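Local coordinates for protein pseudopilin EpsI (Vibrio vulnificus, PDB 2RET) that is a minor pseudopilin of the type II secretion system, here bound to EpsJ, and probably takes part in exporting proteases and toxins from the periplasm, at residues A[14-19]-A[43-48]; A[33-38]-A[64-69]. The protein carries 2 engineered substitutions. One frame throughout, in Å; residues are numbered along the deposited sequence.

Interaction 1. Residues A[14-19]-A[43-48]; sequences KMFAAM and ELAGQT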
loop_
_atom_site.group_PDB
_atom_site.type_symbol
_atom_site.label_atom_id
_atom_site.label_comp_id
_atom_site.label_asym_id
_atom_site.label_seq_id
_atom_site.Cartn_x
_atom_site.Cartn_y
_atom_site.Cartn_z
ATOM N N LYS A 14 -3.027 -0.371 -36.606
ATOM C CA LYS A 14 -3.427 0.117 -35.283
ATOM C C LYS A 14 -2.837 -0.721 -34.097
ATOM O O LYS A 14 -2.339 -0.194 -33.112
ATOM C CB LYS A 14 -4.953 0.124 -35.219
ATOM C CG LYS A 14 -5.529 1.138 -34.306
ATOM C CD LYS A 14 -7.042 1.307 -34.543
ATOM C CE LYS A 14 -7.853 0.252 -33.773
ATOM N NZ LYS A 14 -8.156 0.683 -32.346
HETATM N N MSE A 15 -2.885 -2.029 -34.243
HETATM C CA MSE A 15 -2.413 -2.940 -33.247
HETATM C C MSE A 15 -0.883 -2.923 -33.147
HETATM O O MSE A 15 -0.331 -2.888 -32.059
HETATM C CB MSE A 15 -2.897 -4.343 -33.618
HETATM C CG MSE A 15 -2.463 -5.419 -32.660
HETATM SE SE MSE A 15 -3.266 -7.138 -33.100
HETATM C CE MSE A 15 -4.823 -6.600 -34.205
ATOM N N PHE A 16 -0.224 -2.944 -34.279
ATOM C CA PHE A 16 1.214 -2.927 -34.302
ATOM C C PHE A 16 1.819 -1.585 -33.893
ATOM O O PHE A 16 2.796 -1.597 -33.149
ATOM C CB PHE A 16 1.741 -3.371 -35.655
ATOM C CG PHE A 16 1.334 -4.777 -36.034
ATOM C CD1 PHE A 16 1.283 -5.798 -35.088
ATOM C CD2 PHE A 16 1.026 -5.089 -37.358
ATOM C CE1 PHE A 16 0.904 -7.071 -35.445
ATOM C CE2 PHE A 16 0.667 -6.374 -37.719
ATOM C CZ PHE A 16 0.602 -7.362 -36.777
ATOM N N ALA A 17 1.271 -0.456 -34.377
ATOM C CA ALA A 17 1.700 0.855 -33.873
ATOM C C ALA A 17 1.455 1.021 -32.348
ATOM O O ALA A 17 2.288 1.605 -31.692
ATOM C CB ALA A 17 1.107 2.063 -34.698
ATOM N N ALA A 18 0.346 0.503 -31.808
ATOM C CA ALA A 18 0.116 0.455 -30.363
ATOM C C ALA A 18 1.172 -0.382 -29.606
ATOM O O ALA A 18 1.615 -0.006 -28.523
ATOM C CB ALA A 18 -1.316 -0.070 -30.064
HETATM N N MSE A 19 1.569 -1.527 -30.169
HETATM C CA MSE A 19 2.643 -2.312 -29.616
HETATM C C MSE A 19 3.939 -1.508 -29.455
HETATM O O MSE A 19 4.542 -1.550 -28.413
HETATM C CB MSE A 19 2.901 -3.549 -30.459
HETATM C CG MSE A 19 1.850 -4.635 -30.297
HETATM SE SE MSE A 19 2.320 -6.266 -31.260
HETATM C CE MSE A 19 3.667 -7.048 -30.045
ATOM N N GLU A 43 11.439 -1.624 -35.715
ATOM C CA GLU A 43 10.948 -2.612 -36.625
ATOM C C GLU A 43 10.009 -3.570 -35.877
ATOM O O GLU A 43 10.379 -4.157 -34.864
ATOM C CB GLU A 43 12.147 -3.373 -37.171
ATOM C CG GLU A 43 11.805 -4.392 -38.199
ATOM C CD GLU A 43 11.753 -3.827 -39.581
ATOM O OE1 GLU A 43 11.786 -2.577 -39.730
ATOM O OE2 GLU A 43 11.686 -4.666 -40.517
ATOM N N LEU A 44 8.806 -3.763 -36.405
ATOM C CA LEU A 44 7.829 -4.648 -35.810
ATOM C C LEU A 44 6.887 -5.087 -36.900
ATOM O O LEU A 44 6.381 -4.228 -37.632
ATOM C CB LEU A 44 7.057 -3.945 -34.678
ATOM C CG LEU A 44 6.196 -4.788 -33.725
ATOM C CD1 LEU A 44 6.299 -4.338 -32.259
ATOM C CD2 LEU A 44 4.787 -4.806 -34.152
ATOM N N ALA A 45 6.646 -6.412 -36.972
ATOM C CA ALA A 45 5.854 -7.046 -38.011
ATOM C C ALA A 45 6.299 -6.666 -39.407
ATOM O O ALA A 45 5.474 -6.477 -40.262
ATOM C CB ALA A 45 4.360 -6.746 -37.838
ATOM N N GLY A 46 7.609 -6.539 -39.631
ATOM C CA GLY A 46 8.131 -6.305 -40.979
ATOM C C GLY A 46 8.190 -4.852 -41.390
ATOM O O GLY A 46 8.717 -4.511 -42.431
ATOM N N GLN A 47 7.684 -3.985 -40.541
ATOM C CA GLN A 47 7.519 -2.594 -40.861
ATOM C C GLN A 47 8.359 -1.714 -39.915
ATOM O O GLN A 47 8.411 -1.950 -38.689
ATOM C CB GLN A 47 6.022 -2.274 -40.703
ATOM C CG GLN A 47 5.662 -0.925 -41.221
ATOM C CD GLN A 47 4.207 -0.674 -41.269
ATOM O OE1 GLN A 47 3.397 -1.610 -41.187
ATOM N NE2 GLN A 47 3.839 0.608 -41.445
ATOM N N THR A 48 8.973 -0.674 -40.473
ATOM C CA THR A 48 9.632 0.351 -39.666
ATOM C C THR A 48 8.625 1.357 -39.168
ATOM O O THR A 48 7.934 1.981 -39.968
ATOM C CB THR A 48 10.714 1.127 -40.452
ATOM O OG1 THR A 48 11.551 0.185 -41.077
ATOM C CG2 THR A 48 11.574 1.965 -39.516
#
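Helix 8-30 passes the hairpin of strands 38-44 and 47-56; between residues 14-19 and 43-48 the backbones are nearest at Phe16 CA and Leu44 CA, 7.0 Å apart. The hairpin reverses through a type I' turn from Leu44 to Gln47, closed by paired backbone hydrogen bonds, Leu44 N to Gln47 O at 2.9 Å and Gln47 N to Leu44 O at 3.2 Å. At Gly46 the backbone angles would drive a CB into the carbonyl O of Ala45. The contacts between the two segments are apolar. Ala45, at the turn, lays its methyl over one face of the Phe16 ring, a CH-pi contact with CB 3.7 Å from the ring centroid and only 13° off the normal. Leu44 reaches the helix with both branches: CD2 comes obliquely to the ring and lies 3.7 Å from Phe16 CB, while CD1 rests 3.9 Å from Met19 CB. The leucine's CG stands anti to its backbone N (chi1 -167°), which carries the two methyls out to the helix. Met19 is a selenomethionine bent at chi3 (78°); its SE lies at the edge of the Phe16 ring, in the ring plane, and 4.1 Å from Leu44 CD2. Phe16 and Ala17 also touch Trp49 of strand 47-56, whose NE1 is hydrogen-bonded to Leu44 O, and Leu44 packs further along helix 8-30 on Val20 and Asn23. Tyr158 of the EpsJ chain meets the Phe16 ring edge-to-face, and Ala162 of EpsJ packs on Met19 and Leu44, placing this helix-hairpin junction at the interface of the two pseudopilins.

Interaction 2. Residues A[33-38]-A[64-69]; sequences KNLKAS and KAFDVS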
loop_
_atom_site.group_PDB
_atom_site.type_symbol
_atom_site.label_atom_id
_atom_site.label_comp_id
_atom_site.label_asym_id
_atom_site.label_seq_id
_atom_site.Cartn_x
_atom_site.Cartn_y
_atom_site.Cartn_z
ATOM N N LYS A 33 13.055 10.437 -14.716
ATOM C CA LYS A 33 13.663 11.688 -14.251
ATOM C C LYS A 33 14.333 12.356 -15.444
ATOM O O LYS A 33 14.416 13.580 -15.507
ATOM C CB LYS A 33 14.695 11.422 -13.137
ATOM C CG LYS A 33 15.124 12.646 -12.358
ATOM C CD LYS A 33 16.411 12.397 -11.568
ATOM C CE LYS A 33 17.139 13.708 -11.303
ATOM N NZ LYS A 33 18.386 13.553 -10.501
ATOM N N ASN A 34 14.804 11.530 -16.380
ATOM C CA ASN A 34 15.425 11.988 -17.617
ATOM C C ASN A 34 14.418 12.081 -18.779
ATOM O O ASN A 34 14.722 11.679 -19.922
ATOM C CB ASN A 34 16.604 11.067 -17.994
ATOM C CG ASN A 34 17.942 11.582 -17.476
ATOM O OD1 ASN A 34 18.141 11.745 -16.268
ATOM N ND2 ASN A 34 18.868 11.843 -18.399
ATOM N N LEU A 35 13.240 12.649 -18.485
ATOM C CA LEU A 35 12.159 12.804 -19.482
ATOM C C LEU A 35 12.492 13.979 -20.412
ATOM O O LEU A 35 12.596 15.123 -19.981
ATOM C CB LEU A 35 10.806 13.050 -18.779
ATOM C CG LEU A 35 9.477 12.659 -19.455
ATOM C CD1 LEU A 35 9.636 12.309 -20.939
ATOM C CD2 LEU A 35 8.827 11.509 -18.719
ATOM N N LYS A 36 12.668 13.685 -21.692
ATOM C CA LYS A 36 13.025 14.698 -22.678
ATOM C C LYS A 36 12.426 14.321 -24.022
ATOM O O LYS A 36 12.009 13.175 -24.222
ATOM C CB LYS A 36 14.555 14.840 -22.775
ATOM C CG LYS A 36 15.291 13.557 -23.195
ATOM C CD LYS A 36 16.803 13.616 -22.860
ATOM C CE LYS A 36 17.659 12.932 -23.930
ATOM N NZ LYS A 36 16.906 11.835 -24.658
ATOM N N ALA A 37 12.348 15.299 -24.920
ATOM C CA ALA A 37 11.962 15.049 -26.307
ATOM C C ALA A 37 12.989 14.095 -26.915
ATOM O O ALA A 37 14.209 14.321 -26.814
ATOM C CB ALA A 37 11.885 16.357 -27.116
ATOM N N SER A 38 12.482 13.001 -27.477
ATOM C CA SER A 38 13.313 12.037 -28.192
ATOM C C SER A 38 12.525 11.364 -29.308
ATOM O O SER A 38 11.303 11.490 -29.386
ATOM C CB SER A 38 13.859 10.988 -27.233
ATOM O OG SER A 38 12.798 10.408 -26.502
ATOM N N LYS A 64 4.439 14.610 -13.839
ATOM C CA LYS A 64 4.957 14.922 -15.170
ATOM C C LYS A 64 4.221 14.053 -16.189
ATOM O O LYS A 64 3.741 12.965 -15.865
ATOM C CB LYS A 64 6.477 14.688 -15.234
ATOM C CG LYS A 64 7.235 15.482 -14.196
ATOM C CD LYS A 64 8.743 15.375 -14.348
ATOM C CE LYS A 64 9.308 14.063 -13.809
ATOM N NZ LYS A 64 10.756 14.216 -13.514
ATOM N N ALA A 65 4.079 14.564 -17.403
ATOM C CA ALA A 65 3.364 13.858 -18.446
ATOM C C ALA A 65 4.253 13.794 -19.684
ATOM O O ALA A 65 5.099 14.638 -19.888
ATOM C CB ALA A 65 2.041 14.553 -18.766
ATOM N N PHE A 66 4.063 12.758 -20.480
ATOM C CA PHE A 66 4.689 12.670 -21.785
ATOM C C PHE A 66 3.728 11.972 -22.704
ATOM O O PHE A 66 2.814 11.226 -22.264
ATOM C CB PHE A 66 6.042 11.941 -21.752
ATOM C CG PHE A 66 5.977 10.542 -21.199
ATOM C CD1 PHE A 66 5.958 10.329 -19.814
ATOM C CD2 PHE A 66 5.958 9.436 -22.048
ATOM C CE1 PHE A 66 5.896 9.048 -19.295
ATOM C CE2 PHE A 66 5.902 8.134 -21.536
ATOM C CZ PHE A 66 5.872 7.952 -20.149
ATOM N N ASP A 67 3.930 12.254 -23.983
ATOM C CA ASP A 67 3.220 11.604 -25.078
ATOM C C ASP A 67 4.210 10.753 -25.822
ATOM O O ASP A 67 5.353 11.156 -26.041
ATOM C CB ASP A 67 2.645 12.622 -26.041
ATOM C CG ASP A 67 1.369 13.251 -25.534
ATOM O OD1 ASP A 67 0.592 12.561 -24.826
ATOM O OD2 ASP A 67 1.118 14.426 -25.885
ATOM N N VAL A 68 3.767 9.556 -26.160
ATOM C CA VAL A 68 4.444 8.660 -27.077
ATOM C C VAL A 68 3.515 8.562 -28.305
ATOM O O VAL A 68 2.341 8.180 -28.187
ATOM C CB VAL A 68 4.652 7.257 -26.484
ATOM C CG1 VAL A 68 5.392 6.331 -27.504
ATOM C CG2 VAL A 68 5.437 7.323 -25.139
ATOM N N SER A 69 4.039 8.952 -29.464
ATOM C CA SER A 69 3.306 8.871 -30.722
ATOM C C SER A 69 4.103 8.013 -31.697
ATOM O O SER A 69 5.322 8.022 -31.662
ATOM C CB SER A 69 3.037 10.268 -31.282
ATOM O OG SER A 69 4.229 10.983 -31.438
#
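The loop that leads from helix 8-30 to strand 38-44 packs against strand 63-71 beside the helix-and-sheet layer of this soluble pseudopilin domain. Leu35 of the loop carries the contact, with its CA 7.8 Å from Phe66 CA. Its side chain meets that of Phe66 at about a right angle and uses both branches. CD2 approaches the ring obliquely, 3.3 Å from Phe66 CD1 and 3.9 Å from Phe66 CE1. CD1 lies 3.7 Å from Phe66 CB, so one methyl meets the CB and the other the CD1-CE1 bond of the ring. The leucine turns its fork to the strand with chi1 at -154°, but chi2 is nearly eclipsed (-12°) and the CD2 approach is short, so the exact placing of the methyls is doubtful. Phe66 takes the less usual position in which CG lies between its own N and carbonyl carbon (chi1 57°), and Val68 CG2 of the same strand lies at the ring edge, in plane. Helix 8-30 lies on the same cluster: Val28 touches both Leu35 and Phe66, and Met29 touches Phe66, which also packs on Ser84 and Val86 of strand 80-87. Between the two segments the chemistry is therefore chiefly hydrophobic, an aliphatic fork on an aromatic side chain, with the ammonium end of Lys64 coming near the backbone of Lys33 at the exposed margin, NZ 3.9 Å from Lys33 CA. Such packing would attach the loop through dispersion and burial of carbon surface, without a directional polar bond between the segments.

Interactions 1 and 2 lie on opposite sides of the chain's centre, their own centres 21 Å apart and their nearest atoms about 7 Å apart, without touching. Their segments alternate along the chain: 14-19, 33-38, 43-48, then 64-69. Both reach the one antiparallel sheet, in which strands 47-56 and 63-71 are neighbours, and helix 8-30 connects them, contributing Phe16 and Met19 to the first and Val28 to the surroundings of the second. Interaction 1 joins the helix to the first hairpin, whereas interaction 2 packs the loop after the helix onto the sheet. One contact thus lies at the hairpin turn beside EpsJ and the other past the far end of the helix, on the same sheet.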